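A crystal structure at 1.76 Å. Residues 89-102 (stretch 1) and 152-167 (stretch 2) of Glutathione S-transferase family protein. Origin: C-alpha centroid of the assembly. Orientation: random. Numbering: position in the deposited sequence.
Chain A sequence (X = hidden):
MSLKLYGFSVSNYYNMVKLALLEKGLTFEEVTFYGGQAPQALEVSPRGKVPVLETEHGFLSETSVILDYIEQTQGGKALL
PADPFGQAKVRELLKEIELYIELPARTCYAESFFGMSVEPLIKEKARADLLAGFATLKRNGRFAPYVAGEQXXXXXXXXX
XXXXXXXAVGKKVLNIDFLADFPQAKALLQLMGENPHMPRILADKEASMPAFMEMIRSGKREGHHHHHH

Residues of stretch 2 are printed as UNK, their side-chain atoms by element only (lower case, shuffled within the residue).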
ATOM      1  N   LYS A  89     -12.498  -4.013  -6.392  1.00 16.39           N
ATOM      2  CA  LYS A  89     -12.013  -5.388  -6.223  1.00 16.79           C
ATOM      3  C   LYS A  89     -10.658  -5.598  -6.903  1.00 16.18           C
ATOM      4  O   LYS A  89      -9.787  -6.248  -6.329  1.00 16.10           O
ATOM      5  CB  LYS A  89     -13.038  -6.422  -6.729  1.00 17.83           C
ATOM      6  CG  LYS A  89     -14.201  -6.631  -5.770  1.00 21.05           C
ATOM      7  CD  LYS A  89     -13.742  -7.190  -4.393  1.00 25.77           C
ATOM      8  CE  LYS A  89     -13.141  -8.559  -4.505  1.00 27.16           C
ATOM      9  NZ  LYS A  89     -13.119  -9.245  -3.161  1.00 27.35           N
ATOM     10  N   VAL A  90     -10.462  -5.007  -8.079  1.00 15.14           N
ATOM     11  CA  VAL A  90      -9.120  -5.028  -8.726  1.00 15.08           C
ATOM     12  C   VAL A  90      -8.109  -4.368  -7.807  1.00 15.00           C
ATOM     13  O   VAL A  90      -7.007  -4.905  -7.561  1.00 14.35           O
ATOM     14  CB  VAL A  90      -9.112  -4.288 -10.045  1.00 14.69           C
ATOM     15  CG1 VAL A  90      -7.659  -4.070 -10.557  1.00 15.45           C
ATOM     16  CG2 VAL A  90      -9.908  -5.087 -11.075  1.00 17.83           C
ATOM     17  N   ARG A  91      -8.471  -3.189  -7.302  1.00 14.05           N
ATOM     18  CA  ARG A  91      -7.554  -2.450  -6.423  1.00 15.23           C
ATOM     19  C   ARG A  91      -7.252  -3.145  -5.105  1.00 15.34           C
ATOM     20  O   ARG A  91      -6.115  -3.075  -4.615  1.00 14.72           O
ATOM     21  CB  ARG A  91      -8.045  -1.033  -6.209  1.00 15.64           C
ATOM     22  CG  ARG A  91      -7.921  -0.219  -7.503  1.00 16.11           C
ATOM     23  CD  ARG A  91      -8.655   1.098  -7.453  1.00 18.84           C
ATOM     24  NE  ARG A  91      -8.354   1.887  -8.631  1.00 17.41           N
ATOM     25  CZ  ARG A  91      -9.261   2.447  -9.435  1.00 17.42           C
ATOM     26  NH1 ARG A  91     -10.554   2.332  -9.193  1.00 18.52           N
ATOM     27  NH2 ARG A  91      -8.856   3.130 -10.492  1.00 21.47           N
ATOM     28  N   GLU A  92      -8.265  -3.787  -4.519  1.00 14.96           N
ATOM     29  CA  GLU A  92      -8.058  -4.670  -3.339  1.00 14.94           C
ATOM     30  C   GLU A  92      -7.046  -5.796  -3.630  1.00 15.17           C
ATOM     31  O   GLU A  92      -6.072  -6.002  -2.889  1.00 14.10           O
ATOM     32  CB  GLU A  92      -9.388  -5.229  -2.834  1.00 15.52           C
ATOM     33  CG  GLU A  92      -9.285  -6.076  -1.574  1.00 16.11           C
ATOM     34  CD  GLU A  92     -10.528  -6.933  -1.362  1.00 21.46           C
ATOM     35  OE1 GLU A  92     -11.045  -7.522  -2.355  1.00 22.42           O
ATOM     36  OE2 GLU A  92     -10.993  -7.026  -0.195  1.00 21.46           O
ATOM     37  N   LEU A  93      -7.268  -6.535  -4.710  1.00 13.92           N
ATOM     38  CA  LEU A  93      -6.302  -7.548  -5.113  1.00 15.06           C
ATOM     39  C   LEU A  93      -4.882  -7.021  -5.408  1.00 14.14           C
ATOM     40  O   LEU A  93      -3.873  -7.613  -4.956  1.00 14.10           O
ATOM     41  CB  LEU A  93      -6.861  -8.323  -6.332  1.00 15.28           C
ATOM     42  CG  LEU A  93      -7.998  -9.287  -5.938  1.00 18.04           C
ATOM     43  CD1 LEU A  93      -8.848  -9.674  -7.172  1.00 16.49           C
ATOM     44  CD2 LEU A  93      -7.495 -10.559  -5.254  1.00 17.06           C
ATOM     45  N   LEU A  94      -4.786  -5.916  -6.149  1.00 13.86           N
ATOM     46  CA  LEU A  94      -3.484  -5.296  -6.395  1.00 14.38           C
ATOM     47  C   LEU A  94      -2.777  -4.945  -5.067  1.00 14.88           C
ATOM     48  O   LEU A  94      -1.587  -5.247  -4.883  1.00 15.52           O
ATOM     49  CB  LEU A  94      -3.619  -4.038  -7.262  1.00 14.39           C
ATOM     50  CG  LEU A  94      -2.306  -3.361  -7.724  1.00 16.70           C
ATOM     51  CD1 LEU A  94      -2.645  -2.559  -8.961  1.00 16.12           C
ATOM     52  CD2 LEU A  94      -1.712  -2.380  -6.657  1.00 16.01           C
ATOM     53  N   LYS A  95      -3.514  -4.325  -4.151  1.00 14.34           N
ATOM     54  CA  LYS A  95      -2.967  -3.956  -2.832  1.00 15.13           C
ATOM     55  C   LYS A  95      -2.504  -5.178  -2.038  1.00 14.78           C
ATOM     56  O   LYS A  95      -1.441  -5.139  -1.369  1.00 15.55           O
ATOM     57  CB  LYS A  95      -4.002  -3.219  -1.979  1.00 15.00           C
ATOM     58  CG  LYS A  95      -3.383  -2.504  -0.777  1.00 15.73           C
ATOM     59  CD  LYS A  95      -4.393  -1.670  -0.037  1.00 20.27           C
ATOM     60  CE  LYS A  95      -3.737  -0.993   1.236  1.00 20.12           C
ATOM     61  NZ  LYS A  95      -3.074   0.267   0.815  1.00 24.68           N
ATOM     62  N   GLU A  96      -3.301  -6.235  -2.068  1.00 14.97           N
ATOM     63  CA  GLU A  96      -2.936  -7.451  -1.342  1.00 15.15           C
ATOM     64  C   GLU A  96      -1.651  -8.054  -1.885  1.00 15.35           C
ATOM     65  O   GLU A  96      -0.817  -8.557  -1.131  1.00 15.73           O
ATOM     66  CB  GLU A  96      -4.050  -8.506  -1.373  1.00 15.06           C
ATOM     67  CG  GLU A  96      -5.223  -8.094  -0.504  1.00 16.74           C
ATOM     68  CD  GLU A  96      -6.536  -8.815  -0.758  1.00 20.87           C
ATOM     69  OE1 GLU A  96      -6.762  -9.520  -1.804  1.00 20.62           O
ATOM     70  OE2 GLU A  96      -7.372  -8.642   0.150  1.00 22.28           O
ATOM     71  N   ILE A  97      -1.508  -8.070  -3.202  1.00 15.12           N
ATOM     72  CA  ILE A  97      -0.308  -8.648  -3.778  1.00 15.16           C
ATOM     73  C   ILE A  97       0.896  -7.803  -3.382  1.00 14.50           C
ATOM     74  O   ILE A  97       1.922  -8.322  -2.951  1.00 14.78           O
ATOM     75  CB  ILE A  97      -0.414  -8.844  -5.308  1.00 14.56           C
ATOM     76  CG1 ILE A  97      -1.487  -9.869  -5.640  1.00 14.45           C
ATOM     77  CG2 ILE A  97       0.917  -9.343  -5.842  1.00 15.60           C
ATOM     78  CD1 ILE A  97      -1.985  -9.743  -7.125  1.00 18.13           C
ATOM     79  N   GLU A  98       0.751  -6.491  -3.475  1.00 15.29           N
ATOM     80  CA  GLU A  98       1.817  -5.587  -3.072  1.00 15.88           C
ATOM     81  C   GLU A  98       2.215  -5.763  -1.609  1.00 15.59           C
ATOM     82  O   GLU A  98       3.372  -6.028  -1.338  1.00 15.28           O
ATOM     83  CB  GLU A  98       1.461  -4.118  -3.376  1.00 15.31           C
ATOM     84  CG  GLU A  98       2.558  -3.111  -2.980  1.00 16.71           C
ATOM     85  CD  GLU A  98       2.208  -1.687  -3.370  1.00 21.36           C
ATOM     86  OE1 GLU A  98       1.239  -1.486  -4.150  1.00 19.42           O
ATOM     87  OE2 GLU A  98       2.904  -0.757  -2.880  1.00 23.49           O
ATOM     88  N   LEU A  99       1.267  -5.619  -0.674  1.00 14.78           N
ATOM     89  CA  LEU A  99       1.643  -5.560   0.737  1.00 14.87           C
ATOM     90  C   LEU A  99       1.947  -6.953   1.280  1.00 14.35           C
ATOM     91  O   LEU A  99       2.720  -7.083   2.228  1.00 14.40           O
ATOM     92  CB  LEU A  99       0.484  -4.983   1.574  1.00 15.64           C
ATOM     93  CG  LEU A  99       0.432  -3.454   1.738  1.00 20.21           C
ATOM     94  CD1 LEU A  99       0.413  -2.796   0.426  1.00 25.50           C
ATOM     95  CD2 LEU A  99      -0.748  -2.979   2.609  1.00 22.58           C
ATOM     96  N   TYR A 100       1.332  -7.983   0.711  1.00 13.54           N
ATOM     97  CA  TYR A 100       1.397  -9.291   1.376  1.00 13.72           C
ATOM     98  C   TYR A 100       2.191 -10.316   0.618  1.00 13.73           C
ATOM     99  O   TYR A 100       2.447 -11.425   1.146  1.00 15.08           O
ATOM    100  CB  TYR A 100      -0.004  -9.838   1.736  1.00 13.30           C
ATOM    101  CG  TYR A 100      -0.826  -8.794   2.451  1.00 14.21           C
ATOM    102  CD1 TYR A 100      -0.316  -8.143   3.575  1.00 13.68           C
ATOM    103  CD2 TYR A 100      -2.060  -8.419   1.958  1.00 14.85           C
ATOM    104  CE1 TYR A 100      -1.048  -7.127   4.220  1.00 16.15           C
ATOM    105  CE2 TYR A 100      -2.808  -7.426   2.575  1.00 16.12           C
ATOM    106  CZ  TYR A 100      -2.290  -6.781   3.705  1.00 15.73           C
ATOM    107  OH  TYR A 100      -3.061  -5.804   4.288  1.00 18.19           O
ATOM    108  N   ILE A 101       2.639  -9.952  -0.578  1.00 13.51           N
ATOM    109  CA  ILE A 101       3.525 -10.838  -1.368  1.00 13.18           C
ATOM    110  C   ILE A 101       4.788 -10.099  -1.765  1.00 13.27           C
ATOM    111  O   ILE A 101       5.879 -10.495  -1.365  1.00 14.70           O
ATOM    112  CB  ILE A 101       2.817 -11.487  -2.572  1.00 12.47           C
ATOM    113  CG1 ILE A 101       1.711 -12.432  -2.063  1.00 14.39           C
ATOM    114  CG2 ILE A 101       3.851 -12.213  -3.455  1.00 12.81           C
ATOM    115  CD1 ILE A 101       1.006 -13.211  -3.150  1.00 14.10           C
ATOM    116  N   GLU A 102       4.647  -8.976  -2.470  1.00 13.48           N
ATOM    117  CA  GLU A 102       5.840  -8.267  -2.938  1.00 14.37           C
ATOM    118  C   GLU A 102       6.760  -7.736  -1.807  1.00 14.54           C
ATOM    119  O   GLU A 102       7.955  -8.008  -1.805  1.00 14.94           O
ATOM    120  CB  GLU A 102       5.465  -7.160  -3.915  1.00 13.85           C
ATOM    121  CG  GLU A 102       6.656  -6.835  -4.929  1.00 17.86           C
ATOM    122  CD  GLU A 102       7.872  -6.115  -4.340  1.00 18.73           C
ATOM    123  OE1 GLU A 102       7.725  -5.281  -3.399  1.00 20.98           O
ATOM    124  OE2 GLU A 102       8.992  -6.347  -4.869  1.00 17.28           O
ATOM    125  N   UNK A 152      -7.810  -8.928 -18.499  1.00 20.02           N
ATOM    126  CA  UNK A 152      -6.566  -8.345 -17.987  1.00 19.93           C
ATOM    127  C   UNK A 152      -6.885  -7.028 -17.254  1.00 18.76           C
ATOM    128  O   UNK A 152      -7.609  -6.175 -17.786  1.00 19.19           O
ATOM    129  c   UNK A 152      -3.479  -6.910 -19.956  1.00 26.51           C
ATOM    130  c   UNK A 152      -5.580  -8.084 -19.142  1.00 20.35           C
ATOM    131  c   UNK A 152      -3.480  -8.370 -17.998  1.00 20.36           C
ATOM    132  c   UNK A 152      -4.282  -7.376 -18.739  1.00 20.43           C
ATOM    133  N   UNK A 153      -6.387  -6.894 -16.028  1.00 17.78           N
ATOM    134  CA  UNK A 153      -6.544  -5.645 -15.252  1.00 15.96           C
ATOM    135  C   UNK A 153      -5.218  -5.269 -14.610  1.00 15.99           C
ATOM    136  O   UNK A 153      -4.264  -6.044 -14.670  1.00 15.91           O
ATOM    137  c   UNK A 153      -8.910  -6.225 -14.609  1.00 15.94           C
ATOM    138  c   UNK A 153      -7.570  -5.754 -14.110  1.00 15.79           C
ATOM    139  o   UNK A 153      -7.096  -6.661 -13.099  1.00 17.77           O
ATOM    140  N   UNK A 154      -5.172  -4.080 -13.976  1.00 15.83           N
ATOM    141  CA  UNK A 154      -4.029  -3.662 -13.187  1.00 15.45           C
ATOM    142  C   UNK A 154      -3.514  -4.705 -12.206  1.00 15.53           C
ATOM    143  O   UNK A 154      -2.301  -4.830 -11.989  1.00 16.45           O
ATOM    144  c   UNK A 154      -5.275  -0.014 -12.366  1.00 17.59           C
ATOM    145  c   UNK A 154      -4.363  -2.371 -12.411  1.00 16.11           C
ATOM    146  c   UNK A 154      -4.913  -1.222 -13.264  1.00 13.79           C
ATOM    147  c   UNK A 154      -3.957  -0.790 -14.378  1.00 16.79           C
ATOM    148  N   UNK A 155      -4.418  -5.431 -11.581  1.00 15.69           N
ATOM    149  CA  UNK A 155      -3.962  -6.430 -10.626  1.00 15.70           C
ATOM    150  C   UNK A 155      -3.090  -7.508 -11.263  1.00 17.12           C
ATOM    151  O   UNK A 155      -2.225  -8.066 -10.573  1.00 16.71           O
ATOM    152  c   UNK A 155      -5.143  -7.063  -9.888  1.00 15.61           C
ATOM    153  N   UNK A 156      -3.284  -7.785 -12.563  1.00 16.34           N
ATOM    154  CA  UNK A 156      -2.438  -8.777 -13.244  1.00 16.55           C
ATOM    155  C   UNK A 156      -1.014  -8.305 -13.447  1.00 16.55           C
ATOM    156  O   UNK A 156      -0.115  -9.124 -13.532  1.00 16.89           O
ATOM    157  o   UNK A 156      -5.408  -9.237 -14.777  1.00 17.24           O
ATOM    158  o   UNK A 156      -4.374 -10.972 -13.836  1.00 16.03           O
ATOM    159  c   UNK A 156      -3.059  -9.162 -14.583  1.00 16.98           C
ATOM    160  c   UNK A 156      -4.380  -9.833 -14.403  1.00 16.32           C
ATOM    161  N   UNK A 157      -0.832  -6.982 -13.593  1.00 15.91           N
ATOM    162  CA  UNK A 157       0.487  -6.387 -13.657  1.00 16.53           C
ATOM    163  C   UNK A 157       1.238  -6.562 -12.334  1.00 16.16           C
ATOM    164  O   UNK A 157       2.392  -7.000 -12.324  1.00 16.49           O
ATOM    165  c   UNK A 157      -0.114  -5.427 -16.529  1.00 19.88           C
ATOM    166  c   UNK A 157      -0.503  -3.065 -15.621  1.00 16.98           C
ATOM    167  c   UNK A 157      -0.493  -4.583 -15.301  1.00 17.64           C
ATOM    168  c   UNK A 157       0.419  -4.910 -14.091  1.00 16.77           C
ATOM    169  N   UNK A 158       0.599  -6.238 -11.208  1.00 16.00           N
ATOM    170  CA  UNK A 158       1.256  -6.461  -9.914  1.00 16.32           C
ATOM    171  C   UNK A 158       1.507  -7.960  -9.697  1.00 15.73           C
ATOM    172  O   UNK A 158       2.561  -8.351  -9.186  1.00 15.94           O
ATOM    173  c   UNK A 158       0.853  -6.063  -7.384  1.00 19.36           C
ATOM    174 se   UNK A 158       2.424  -5.022  -6.919  1.00 18.01          SE
ATOM    175  c   UNK A 158       0.370  -5.880  -8.799  1.00 15.43           C
ATOM    176  c   UNK A 158       1.886  -3.173  -7.284  1.00 18.81           C
ATOM    177  N   UNK A 159       0.554  -8.800 -10.074  1.00 15.39           N
ATOM    178  CA  UNK A 159       0.755 -10.260  -9.998  1.00 16.02           C
ATOM    179  C   UNK A 159       1.976 -10.737 -10.797  1.00 16.37           C
ATOM    180  O   UNK A 159       2.823 -11.428 -10.292  1.00 15.33           O
ATOM    181  c   UNK A 159       0.158 -13.041 -11.840  1.00 15.83           C
ATOM    182  c   UNK A 159      -0.529 -14.720  -9.709  1.00 16.22           C
ATOM    183  c   UNK A 159      -0.490 -10.974 -10.513  1.00 15.77           C
ATOM    184  c   UNK A 159      -0.032 -15.268 -10.902  1.00 13.55           C
ATOM    185  c   UNK A 159       0.281 -14.441 -11.974  1.00 15.55           C
ATOM    186  c   UNK A 159      -0.674 -13.330  -9.603  1.00 15.99           C
ATOM    187  c   UNK A 159      -0.327 -12.483 -10.658  1.00 15.56           C
ATOM    188  N   UNK A 160       2.066 -10.362 -12.064  1.00 17.64           N
ATOM    189  CA  UNK A 160       3.027 -11.056 -12.888  1.00 19.57           C
ATOM    190  C   UNK A 160       4.470 -10.619 -12.609  1.00 18.90           C
ATOM    191  O   UNK A 160       5.392 -11.371 -12.852  1.00 19.50           O
ATOM    192  s   UNK A 160       3.056  -9.494 -15.089  1.00 29.13           S
ATOM    193  c   UNK A 160       2.635 -11.005 -14.358  1.00 19.70           C
ATOM    194  N   UNK A 161       4.659  -9.417 -12.040  1.00 17.83           N
ATOM    195  CA  UNK A 161       5.988  -8.957 -11.672  1.00 17.51           C
ATOM    196  C   UNK A 161       6.282  -8.998 -10.173  1.00 17.72           C
ATOM    197  O   UNK A 161       7.380  -8.582  -9.761  1.00 18.29           O
ATOM    198  c   UNK A 161       7.300  -8.029 -14.448  1.00 20.42           C
ATOM    199  c   UNK A 161       6.263  -7.443 -13.713  1.00 16.83           C
ATOM    200  c   UNK A 161       6.321  -7.184 -16.509  1.00 17.22           C
ATOM    201  c   UNK A 161       5.326  -6.578 -15.795  1.00 17.54           C
ATOM    202  c   UNK A 161       6.238  -7.529 -12.216  1.00 18.18           C
ATOM    203  c   UNK A 161       7.325  -7.901 -15.845  1.00 18.46           C
ATOM    204  c   UNK A 161       5.291  -6.710 -14.401  1.00 16.86           C
ATOM    205  N   UNK A 162       5.354  -9.518  -9.365  1.00 15.81           N
ATOM    206  CA  UNK A 162       5.661  -9.821  -7.956  1.00 16.79           C
ATOM    207  C   UNK A 162       5.820 -11.333  -7.709  1.00 17.05           C
ATOM    208  O   UNK A 162       6.742 -11.790  -7.000  1.00 18.83           O
ATOM    209  c   UNK A 162       4.519  -9.320  -7.054  1.00 15.10           C
ATOM    210  o   UNK A 162       4.396  -7.915  -7.138  1.00 17.86           O
ATOM    211  N   UNK A 163       4.899 -12.102  -8.250  1.00 17.55           N
ATOM    212  CA  UNK A 163       4.797 -13.537  -7.921  1.00 18.87           C
ATOM    213  C   UNK A 163       6.006 -14.327  -8.465  1.00 19.70           C
ATOM    214  O   UNK A 163       6.473 -15.270  -7.804  1.00 20.02           O
ATOM    215  c   UNK A 163       2.278 -13.548  -7.469  1.00 18.01           C
ATOM    216  c   UNK A 163       3.434 -14.143  -8.345  1.00 19.72           C
ATOM    217  c   UNK A 163       3.428 -15.645  -8.174  1.00 20.54           C
ATOM    218  N   UNK A 164       6.537 -13.914  -9.620  1.00 19.90           N
ATOM    219  CA  UNK A 164       7.820 -14.475 -10.135  1.00 21.03           C
ATOM    220  C   UNK A 164       8.974 -14.282  -9.148  1.00 21.07           C
ATOM    221  O   UNK A 164       9.691 -15.238  -8.811  1.00 21.16           O
ATOM    222  c   UNK A 164       8.404 -12.351 -11.485  1.00 23.94           C
ATOM    223  o   UNK A 164       9.193 -11.837 -12.321  1.00 26.64           O
ATOM    224  o   UNK A 164       7.790 -11.665 -10.631  1.00 22.90           O
ATOM    225  c   UNK A 164       8.197 -13.887 -11.512  1.00 22.61           C
ATOM    226  N   UNK A 165       9.162 -13.050  -8.680  1.00 20.28           N
ATOM    227  CA  UNK A 165      10.201 -12.798  -7.699  1.00 20.51           C
ATOM    228  C   UNK A 165       9.939 -13.452  -6.367  1.00 20.29           C
ATOM    229  O   UNK A 165      10.885 -13.912  -5.699  1.00 20.48           O
ATOM    230  c   UNK A 165      10.403 -11.303  -7.536  1.00 20.95           C
ATOM    231  c   UNK A 165      11.181  -9.125  -8.428  1.00 19.87           C
ATOM    232  c   UNK A 165      10.837 -10.563  -8.801  1.00 21.29           C
ATOM    233  c   UNK A 165      12.036 -11.259  -9.515  1.00 20.59           C
ATOM    234  N   UNK A 166       8.673 -13.486  -5.946  1.00 19.67           N
ATOM    235  CA  UNK A 166       8.335 -14.138  -4.674  1.00 19.33           C
ATOM    236  C   UNK A 166       8.609 -15.640  -4.732  1.00 19.72           C
ATOM    237  O   UNK A 166       9.092 -16.235  -3.767  1.00 20.09           O
ATOM    238  c   UNK A 166       6.895 -13.874  -4.296  1.00 18.52           C
ATOM    239  N   UNK A 167       8.306 -16.267  -5.868  1.00 19.90           N
ATOM    240  CA  UNK A 167       8.575 -17.710  -5.983  1.00 21.01           C
ATOM    241  C   UNK A 167      10.074 -18.024  -6.032  1.00 21.10           C
ATOM    242  O   UNK A 167      10.507 -19.036  -5.482  1.00 20.77           O
ATOM    243  o   UNK A 167       6.908 -20.136  -5.821  1.00 26.05           O
ATOM    244  n   UNK A 167       7.743 -20.673  -7.830  1.00 25.89           N
ATOM    245  c   UNK A 167       7.461 -19.804  -6.878  1.00 22.21           C
ATOM    246  c   UNK A 167       7.836 -18.349  -7.152  1.00 21.35           C
TER

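Position 152 carries four carbons, forked at the second, and lies out of reach of stretch 1: Leu-152, only partly exposed, as suits an apolar chain. Position 153 has one carbon bearing an oxygen and a carbon, the oxygen 3.7 Å from Val-90 CG1: Thr-153. Its OG1 accepts a weak capping bond from the backbone N of position 155 (3.3 Å), so a short hydroxyl side chain suits this N-cap.

Position 154 has four carbons forked at the second, its CB 3.9 Å from Leu-94 CD1: Leu-154, an apolar chain against another. Position 155 has a single carbon, CB, 4.1 Å from Leu-93 CB and 4.0 Å from Val-90 CG1: Ala-155. Here the backbones come close, with CA of Leu-94 and CA of Ala-155 4.4 Å apart, and the small methyl fits.

At 156, two carbons end in two oxygens and touch nothing across. The pattern fits Asp-156, whose OD2 accepts from Thr-153 N at 2.8 Å, tying down the start of the helix. Position 157, four carbons forked at the second without contact to stretch 1, is Leu-157, apolar and buried.

Position 158 is an unbranched chain of two carbons, selenium and one carbon; its second carbon meets Ile-97 CG2 at 3.6 Å, and its last reaches Leu-94 CD2 at 3.7 Å and Glu-98 OE1 at 3.6 Å. This is selenomethionine, Met-158, long and flexible, with the largest area covered by the other stretch.

Position 159 has one carbon and a six-carbon ring, its CB 3.9 Å from Ile-97 CD1: Phe-159, a buried apolar group. Position 160, a carbon then sulfur, out of reach, is Cys-160, small and buried. Position 161, a carbon and six-carbon ring whose end leads away, is Phe-161, its ring buried off the contact.

Position 162 has a carbon and an oxygen, the oxygen 3.3 Å from Glu-102 CG: Ser-162, whose OG donates to Met-158 O at 2.8 Å, satisfying its polarity within its own helix. Position 163, three carbons branched at the first, set sideways, is Val-163, apolar and buried. Position 164, two carbons ending in two oxygens, out of reach, is Asp-164, its charge partly exposed. Position 165, four carbons forked at the second, points CA-to-CB toward stretch 1 without contact: Leu-165, partly exposed. Position 166 has a single carbon, CB, 3.6 Å from Ile-101 CG2: Ala-166, a methyl packed against isoleucine. Position 167, two carbons ending in oxygen and nitrogen, out of reach, is Asn-167, its amide hydrogen-bonded elsewhere in the structure.

The two helix axes run nearly parallel, at 16°, and approach to 8.4 Å. No hydrogen bond crosses between them; packing holds the contact, with Ile-97 as a knob among Ala-155, Met-158, Phe-159 and Ser-162.

Stretch 2, residues 152-167: LTLADLMFCFSVDLAN
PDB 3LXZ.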